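Local coordinates for putative exported protein (Bacteroides fragilis NCTC 9343, PDB 3IEE) that is of unknown function but folds as an all-helical, probably exported and possibly lipid-anchored protein built of long packed helices, at residues L130-N133 against Y134-T138; Q145-F148 against D149-P153; P198-D201 against L202-E206. All blocks are in the same frame, centred on the assembly; numbering follows the deposited sequence.

Interaction 1 of 3, residues L130-N133 against Y134-T138; sequences LDVN and YQLST. With EDO (1,2-ethanediol), chain C.
Four successive i to i+4 backbone hydrogen bonds tie residues 130-133 to 134-138, beginning with Tyr134 N to Leu130 O at 3.0 Å. Leu136 N to Val132 O is the shortest, 2.9 Å, and Ser137 N to Asn133 O follows at 3.0 Å. Ser137 O, whose carbonyl also receives a weak bond from Ser141, accepts a hydrogen bond from O2 of a 1,2-ethanediol, probably left from crystallisation, which in turn is bonded to Asn47. The polar ends of the side chains look to other parts of the chain: Asn133 is gripped at both amide atoms by Phe107 O and Asn110, Tyr134 OH pairs with Glu54, and in one of its two conformers Gln135 OE1 takes a bond from Arg194. These residues make about two and a half turns of the long helix 123-162, packed between helices 43-56 and 87-119 in a helical bundle. Within it, Leu130 and Tyr134 form an i, i+4 pair. A chi1 of 177° turns Leu130 CG away from its own N and sends the branch along the helix toward the ring. Its CD1 sits over one face in a CH-pi contact, 4.2 Å from the ring centroid and 27° off the normal, while CG approaches CE2 of Tyr134 to 3.7 Å. Asp131 OD1 comes in at the ring's edge, in plane, near CD2 and CE2. On another side of the helix, Val132 and Leu136 run alongside each other, with Leu136 CD1 also 3.6 Å from Asn133 OD1, where Leu136 touches Glu106 and Asn110 of helix 87-119.

Interaction 2 of 3, residues Q145-F148 against D149-P153; sequences QNIF and DILSP. With EDO (1,2-ethanediol), chain E.
Gln145 lays its side chain across Asp149 at about a right angle, and its NE2 donates to Asp149 OD1 over 2.8 Å. The bend at chi2 (58°) turns the amide forward to the carboxylate of the next turn. The acceptor lies nearly in the amide plane, yet the donor meets OD1 from above the carboxylate, 47° out of its plane. Gln145 OE1 is held by Ser184 of helix 169-189, fixing the amide's rotation from its other end. The second carboxylate oxygen, Asp149 OD2, takes a 2.6 Å bond from a water that also donates, weakly, to Asn146 OD1. Asn146 ND2 reaches Asn96 and a 1,2-ethanediol that Glu142 also binds. The apolar side is made by Ile147 and Leu151, CG2 to CD1 4.0 Å, against helix 17-40, where Phe148 beside them meets Tyr30 and Leu37; Ile150 folds CG1 over Asn146 O and meets helix 87-119. Ser152 N to Phe148 O, 3.0 Å, is more bent than the other backbone bonds at 138°, just before Pro153, whose ring nitrogen carries no hydrogen to donate, and the helix kinks there. Such a proline-kinked helix belongs to the interior of a helical bundle, its polar and aliphatic side chains both meeting neighbouring helices.

Interaction 3 of 3, residues P198-D201 against L202-E206; sequences PRID and LKVAE
Backbone hydrogen bonds come first: Leu202 N to Pro198 O, Lys203 N to Arg199 O, Val204 N to Ile200 O and Ala205 N to Asp201 O, all between 2.9 and 3.0 Å, carry helix 197-215 through its opening turns. Before them, Arg199 N is bonded by the side chain of Asp196. Among charged groups, Lys203 NZ forms a salt bridge with Glu206 OE1 at 3.0 Å, arriving on the syn side and 23° out of the carboxylate plane. Bends at chi2 (-64°) and chi3 (-83°) carry the lysine amine round to that i+3 partner. In one of two Arg199 conformers the guanidinium lies alongside: Lys203 CD stands 4.3 Å above one of its faces, offset toward the rim, and Leu202 CD2 comes obliquely to Arg199 NH1 at 3.4 Å. Asp201 turns to Arg248 instead, joining the helix by a second salt bridge to the residue just after helix 224-247. The apolar packing is a loose i, i+4 pair, Ile200 CG2 to Val204 CG2 at 4.2 Å, their branches crossing at a slant; both rest on Val244. On the other flank, Arg199 and Lys203 lay their chains against Leu188 of helix 169-189. Lys203 is largely buried as a residue, and the salt bridge gives its amine a charged partner. In the conformer described, Arg199 also brings its positive charge near that amine, and the Glu206 carboxylate probably moderates the repulsion between the two like charges.

How the interactions relate
Interactions 1 and 2 are two stations on the same helix, 123-162, with centres 23 Å apart; interaction 3 belongs to helix 197-215, in the C-terminal part of the chain. None touches another, though the nearest atoms of 2 and 3 are about 4 Å apart, and Ser184 of helix 169-189 meets side chains of both. All three are partly buried, but interaction 2 is the most central: its centre is about 10 Å from that of the chain, against 14 Å for interaction 3 and 18 Å for interaction 1. Their side-chain chemistry differs: an aliphatic group over an aromatic face in 1, a neutral amide to a carboxylate in 2, and a lysine-glutamate salt bridge beside an arginine in 3.

Interaction 1 of 3, residues L130-N133 against Y134-T138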
loop_
_atom_site.group_PDB
_atom_site.type_symbol
_atom_site.label_atom_id
_atom_site.label_comp_id
_atom_site.label_asym_id
_atom_site.label_seq_id
_atom_site.Cartn_x
_atom_site.Cartn_y
_atom_site.Cartn_z
ATOM N N LEU A 130 -13.390 10.786 17.582
ATOM C CA LEU A 130 -12.306 9.809 17.543
ATOM C C LEU A 130 -12.794 8.585 16.796
ATOM O O LEU A 130 -12.113 8.064 15.913
ATOM C CB LEU A 130 -11.817 9.436 18.955
ATOM C CG LEU A 130 -10.725 8.371 19.109
ATOM C CD1 LEU A 130 -9.543 8.624 18.182
ATOM C CD2 LEU A 130 -10.222 8.198 20.538
ATOM N N ASP A 131 -14.004 8.136 17.133
ATOM C CA ASP A 131 -14.553 6.948 16.470
ATOM C C ASP A 131 -14.755 7.191 14.967
ATOM O O ASP A 131 -14.484 6.316 14.159
ATOM C CB ASP A 131 -15.847 6.478 17.139
ATOM C CG ASP A 131 -15.619 5.834 18.508
ATOM O OD1 ASP A 131 -14.510 5.340 18.797
ATOM O OD2 ASP A 131 -16.591 5.816 19.310
ATOM N N VAL A 132 -15.201 8.372 14.599
ATOM C CA VAL A 132 -15.305 8.728 13.191
ATOM C C VAL A 132 -13.949 8.673 12.503
ATOM O O VAL A 132 -13.827 8.220 11.361
ATOM C CB VAL A 132 -15.860 10.124 13.036
ATOM C CG1 VAL A 132 -15.654 10.663 11.675
ATOM C CG2 VAL A 132 -17.381 10.152 13.411
ATOM N N ASN A 133 -12.904 9.130 13.177
ATOM C CA ASN A 133 -11.575 9.095 12.572
ATOM C C ASN A 133 -10.991 7.707 12.445
ATOM O O ASN A 133 -10.270 7.457 11.479
ATOM C CB ASN A 133 -10.594 10.058 13.278
ATOM C CG ASN A 133 -10.524 11.432 12.609
ATOM O OD1 ASN A 133 -11.435 11.845 11.894
ATOM N ND2 ASN A 133 -9.440 12.161 12.857
ATOM N N TYR A 134 -11.323 6.774 13.351
ATOM C CA TYR A 134 -10.925 5.389 13.135
ATOM C C TYR A 134 -11.532 4.875 11.826
ATOM O O TYR A 134 -10.848 4.215 11.042
ATOM C CB TYR A 134 -11.328 4.454 14.265
ATOM C CG TYR A 134 -10.572 4.611 15.566
ATOM C CD1 TYR A 134 -9.167 4.529 15.622
ATOM C CD2 TYR A 134 -11.284 4.765 16.756
ATOM C CE1 TYR A 134 -8.492 4.661 16.833
ATOM C CE2 TYR A 134 -10.625 4.896 17.982
ATOM C CZ TYR A 134 -9.238 4.835 18.011
ATOM O OH TYR A 134 -8.646 4.935 19.262
ATOM N N GLN A 135 -12.806 5.181 11.594
ATOM C CA GLN A 135 -13.486 4.772 10.360
ATOM C C GLN A 135 -12.924 5.432 9.086
ATOM O O GLN A 135 -12.805 4.774 8.060
ATOM C CB GLN A 135 -14.997 5.040 10.459
ATOM C CG GLN A 135 -15.803 4.517 9.253
ATOM C CD GLN A 135 -15.653 3.007 9.077
ATOM O OE1 GLN A 135 -15.710 2.265 10.052
ATOM N NE2 GLN A 135 -15.428 2.558 7.843
ATOM N N LEU A 136 -12.611 6.723 9.149
ATOM C CA LEU A 136 -11.975 7.428 8.018
ATOM C C LEU A 136 -10.614 6.842 7.707
ATOM O O LEU A 136 -10.249 6.701 6.513
ATOM C CB LEU A 136 -11.853 8.949 8.296
ATOM C CG LEU A 136 -13.179 9.730 8.239
ATOM C CD1 LEU A 136 -13.036 11.116 8.750
ATOM C CD2 LEU A 136 -13.692 9.754 6.765
ATOM N N SER A 137 -9.841 6.483 8.725
ATOM C CA SER A 137 -8.555 5.828 8.513
ATOM C C SER A 137 -8.698 4.523 7.722
ATOM O O SER A 137 -7.931 4.230 6.778
ATOM C CB SER A 137 -7.923 5.505 9.845
ATOM O OG SER A 137 -6.738 4.791 9.609
ATOM N N THR A 138 -9.663 3.710 8.115
ATOM C CA THR A 138 -9.938 2.468 7.401
ATOM C C THR A 138 -10.351 2.730 5.920
ATOM O O THR A 138 -9.855 2.059 5.014
ATOM C CB THR A 138 -11.002 1.631 8.201
ATOM O OG1 THR A 138 -10.308 0.953 9.269
ATOM C CG2 THR A 138 -11.732 0.615 7.269
HETATM C C1 EDO C . -3.510 3.737 8.789
HETATM O O1 EDO C . -3.020 2.557 9.470
HETATM C C2 EDO C . -4.745 3.395 7.950
HETATM O O2 EDO C . -5.214 4.546 7.223
#

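Interaction 2 of 3, residues Q145-F148 against D149-P153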
loop_
_atom_site.group_PDB
_atom_site.type_symbol
_atom_site.label_atom_id
_atom_site.label_comp_id
_atom_site.label_asym_id
_atom_site.label_seq_id
_atom_site.Cartn_x
_atom_site.Cartn_y
_atom_site.Cartn_z
ATOM N N GLN A 145 -5.898 0.743 -1.428
ATOM C CA GLN A 145 -5.773 -0.603 -1.919
ATOM C C GLN A 145 -6.658 -0.826 -3.166
ATOM O O GLN A 145 -6.245 -1.550 -4.110
ATOM C CB GLN A 145 -6.087 -1.666 -0.847
ATOM C CG GLN A 145 -5.808 -3.106 -1.336
ATOM C CD GLN A 145 -4.357 -3.325 -1.771
ATOM O OE1 GLN A 145 -3.418 -3.041 -1.027
ATOM N NE2 GLN A 145 -4.173 -3.803 -3.004
ATOM N N ASN A 146 -7.874 -0.240 -3.159
ATOM C CA ASN A 146 -8.769 -0.317 -4.321
ATOM C C ASN A 146 -8.068 0.142 -5.615
ATOM O O ASN A 146 -8.224 -0.463 -6.672
ATOM C CB ASN A 146 -10.008 0.554 -4.148
ATOM C CG ASN A 146 -11.040 -0.023 -3.201
ATOM O OD1 ASN A 146 -10.935 -1.166 -2.729
ATOM N ND2 ASN A 146 -12.080 0.787 -2.928
ATOM N N ILE A 147 -7.344 1.244 -5.515
ATOM C CA ILE A 147 -6.630 1.795 -6.685
ATOM C C ILE A 147 -5.602 0.779 -7.216
ATOM O O ILE A 147 -5.598 0.477 -8.425
ATOM C CB ILE A 147 -6.043 3.156 -6.326
ATOM C CG1 ILE A 147 -7.170 4.191 -6.153
ATOM C CG2 ILE A 147 -5.026 3.645 -7.414
ATOM C CD1 ILE A 147 -6.823 5.317 -5.331
ATOM N N PHE A 148 -4.785 0.201 -6.323
ATOM C CA PHE A 148 -3.826 -0.833 -6.729
ATOM C C PHE A 148 -4.527 -2.001 -7.378
ATOM O O PHE A 148 -4.090 -2.541 -8.411
ATOM C CB PHE A 148 -2.937 -1.254 -5.547
ATOM C CG PHE A 148 -1.998 -0.197 -5.111
ATOM C CD1 PHE A 148 -1.138 0.422 -6.026
ATOM C CD2 PHE A 148 -1.940 0.228 -3.788
ATOM C CE1 PHE A 148 -0.234 1.436 -5.604
ATOM C CE2 PHE A 148 -1.022 1.192 -3.355
ATOM C CZ PHE A 148 -0.183 1.815 -4.279
ATOM N N ASP A 149 -5.631 -2.419 -6.775
ATOM C CA ASP A 149 -6.397 -3.563 -7.301
ATOM C C ASP A 149 -6.943 -3.305 -8.715
ATOM O O ASP A 149 -6.905 -4.181 -9.545
ATOM C CB ASP A 149 -7.583 -3.912 -6.413
ATOM C CG ASP A 149 -7.190 -4.521 -5.033
ATOM O OD1 ASP A 149 -6.040 -4.936 -4.803
ATOM O OD2 ASP A 149 -8.106 -4.523 -4.161
ATOM N N ILE A 150 -7.437 -2.093 -8.956
ATOM C CA ILE A 150 -7.914 -1.660 -10.284
ATOM C C ILE A 150 -6.795 -1.747 -11.312
ATOM O O ILE A 150 -6.983 -2.269 -12.445
ATOM C CB ILE A 150 -8.506 -0.226 -10.205
ATOM C CG1 ILE A 150 -9.834 -0.243 -9.416
ATOM C CG2 ILE A 150 -8.700 0.386 -11.610
ATOM C CD1 ILE A 150 -10.235 1.097 -8.860
ATOM N N LEU A 151 -5.627 -1.235 -10.921
ATOM C CA LEU A 151 -4.461 -1.149 -11.841
ATOM C C LEU A 151 -3.826 -2.498 -12.193
ATOM O O LEU A 151 -3.263 -2.690 -13.316
ATOM C CB LEU A 151 -3.413 -0.206 -11.267
ATOM C CG LEU A 151 -3.870 1.254 -11.212
ATOM C CD1 LEU A 151 -2.834 2.087 -10.438
ATOM C CD2 LEU A 151 -4.119 1.889 -12.599
ATOM N N SER A 152 -3.862 -3.415 -11.227
ATOM C CA SER A 152 -3.135 -4.677 -11.344
ATOM C C SER A 152 -3.241 -5.433 -12.686
ATOM O O SER A 152 -2.223 -5.828 -13.291
ATOM C CB SER A 152 -3.509 -5.551 -10.138
ATOM O OG SER A 152 -2.763 -6.738 -10.200
ATOM N N PRO A 153 -4.469 -5.691 -13.152
ATOM C CA PRO A 153 -4.605 -6.389 -14.443
ATOM C C PRO A 153 -3.996 -5.646 -15.634
ATOM O O PRO A 153 -3.409 -6.276 -16.554
ATOM C CB PRO A 153 -6.124 -6.581 -14.592
ATOM C CG PRO A 153 -6.772 -5.799 -13.565
ATOM C CD PRO A 153 -5.763 -5.393 -12.520
HETATM C C1 EDO E . -13.771 0.689 -0.153
HETATM O O1 EDO E . -14.519 -0.003 -1.162
HETATM C C2 EDO E . -14.168 2.161 -0.029
HETATM O O2 EDO E . -13.847 2.652 1.285
HETATM O O HOH W 1 -10.590 -3.809 -4.694
#

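Interaction 3 of 3, residues P198-D201 against L202-E206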
loop_
_atom_site.group_PDB
_atom_site.type_symbol
_atom_site.label_atom_id
_atom_site.label_comp_id
_atom_site.label_asym_id
_atom_site.label_seq_id
_atom_site.Cartn_x
_atom_site.Cartn_y
_atom_site.Cartn_z
ATOM N N PRO A 198 -7.842 -11.870 8.901
ATOM C CA PRO A 198 -8.126 -12.777 7.774
ATOM C C PRO A 198 -7.734 -12.224 6.413
ATOM O O PRO A 198 -7.372 -13.003 5.508
ATOM C CB PRO A 198 -9.642 -13.024 7.886
ATOM C CG PRO A 198 -9.974 -12.732 9.280
ATOM C CD PRO A 198 -9.025 -11.636 9.726
ATOM N N ARG A 199 -7.869 -10.912 6.224
ATOM C CA ARG A 199 -7.424 -10.282 4.976
ATOM C C ARG A 199 -5.898 -10.434 4.796
ATOM O O ARG A 199 -5.450 -10.786 3.700
ATOM C CB ARG A 199 -7.851 -8.816 4.895
ATOM C CG ARG A 199 -7.474 -8.162 3.599
ATOM C CD ARG A 199 -8.135 -8.822 2.409
ATOM N NE ARG A 199 -7.906 -8.006 1.227
ATOM C CZ ARG A 199 -8.364 -8.258 0.005
ATOM N NH1 ARG A 199 -9.122 -9.319 -0.254
ATOM N NH2 ARG A 199 -8.057 -7.408 -0.964
ATOM N N ILE A 200 -5.114 -10.235 5.866
ATOM C CA ILE A 200 -3.652 -10.492 5.821
ATOM C C ILE A 200 -3.418 -11.958 5.417
ATOM O O ILE A 200 -2.611 -12.258 4.534
ATOM C CB ILE A 200 -2.996 -10.206 7.150
ATOM C CG1 ILE A 200 -3.045 -8.706 7.443
ATOM C CG2 ILE A 200 -1.497 -10.758 7.167
ATOM C CD1 ILE A 200 -2.758 -8.358 8.873
ATOM N N ASP A 201 -4.185 -12.877 6.004
ATOM C CA ASP A 201 -3.984 -14.298 5.670
ATOM C C ASP A 201 -4.278 -14.587 4.190
ATOM O O ASP A 201 -3.590 -15.409 3.553
ATOM C CB ASP A 201 -4.825 -15.179 6.571
ATOM C CG ASP A 201 -4.501 -15.013 8.039
ATOM O OD1 ASP A 201 -3.412 -14.538 8.395
ATOM O OD2 ASP A 201 -5.345 -15.411 8.875
ATOM N N LEU A 202 -5.294 -13.924 3.650
ATOM C CA LEU A 202 -5.690 -14.091 2.265
ATOM C C LEU A 202 -4.558 -13.614 1.364
ATOM O O LEU A 202 -4.174 -14.287 0.382
ATOM C CB LEU A 202 -6.944 -13.250 1.995
ATOM C CG LEU A 202 -7.652 -13.481 0.670
ATOM C CD1 LEU A 202 -8.052 -14.953 0.468
ATOM C CD2 LEU A 202 -8.887 -12.578 0.649
ATOM N N LYS A 203 -3.990 -12.462 1.690
ATOM C CA LYS A 203 -2.906 -11.928 0.877
ATOM C C LYS A 203 -1.616 -12.772 0.994
ATOM O O LYS A 203 -0.872 -12.893 0.017
ATOM C CB LYS A 203 -2.606 -10.469 1.217
ATOM C CG LYS A 203 -3.745 -9.509 0.901
ATOM C CD LYS A 203 -4.070 -9.413 -0.577
ATOM C CE LYS A 203 -3.147 -8.440 -1.328
ATOM N NZ LYS A 203 -3.567 -8.258 -2.758
ATOM N N VAL A 204 -1.359 -13.346 2.169
ATOM C CA VAL A 204 -0.240 -14.291 2.345
ATOM C C VAL A 204 -0.452 -15.532 1.493
ATOM O O VAL A 204 0.495 -16.067 0.846
ATOM C CB VAL A 204 -0.024 -14.658 3.814
ATOM C CG1 VAL A 204 0.953 -15.839 3.906
ATOM C CG2 VAL A 204 0.438 -13.421 4.602
ATOM N N ALA A 205 -1.707 -15.969 1.377
ATOM C CA ALA A 205 -2.014 -17.106 0.513
ATOM C C ALA A 205 -1.806 -16.738 -0.958
ATOM O O ALA A 205 -1.333 -17.557 -1.742
ATOM C CB ALA A 205 -3.491 -17.595 0.778
ATOM N N GLU A 206 -2.114 -15.500 -1.353
ATOM C CA GLU A 206 -1.827 -15.040 -2.735
ATOM C C GLU A 206 -0.334 -15.021 -2.973
ATOM O O GLU A 206 0.152 -15.472 -4.032
ATOM C CB GLU A 206 -2.357 -13.643 -2.994
ATOM C CG GLU A 206 -3.862 -13.547 -3.051
ATOM C CD GLU A 206 -4.353 -12.104 -3.189
ATOM O OE1 GLU A 206 -3.540 -11.178 -3.516
ATOM O OE2 GLU A 206 -5.578 -11.915 -2.940
#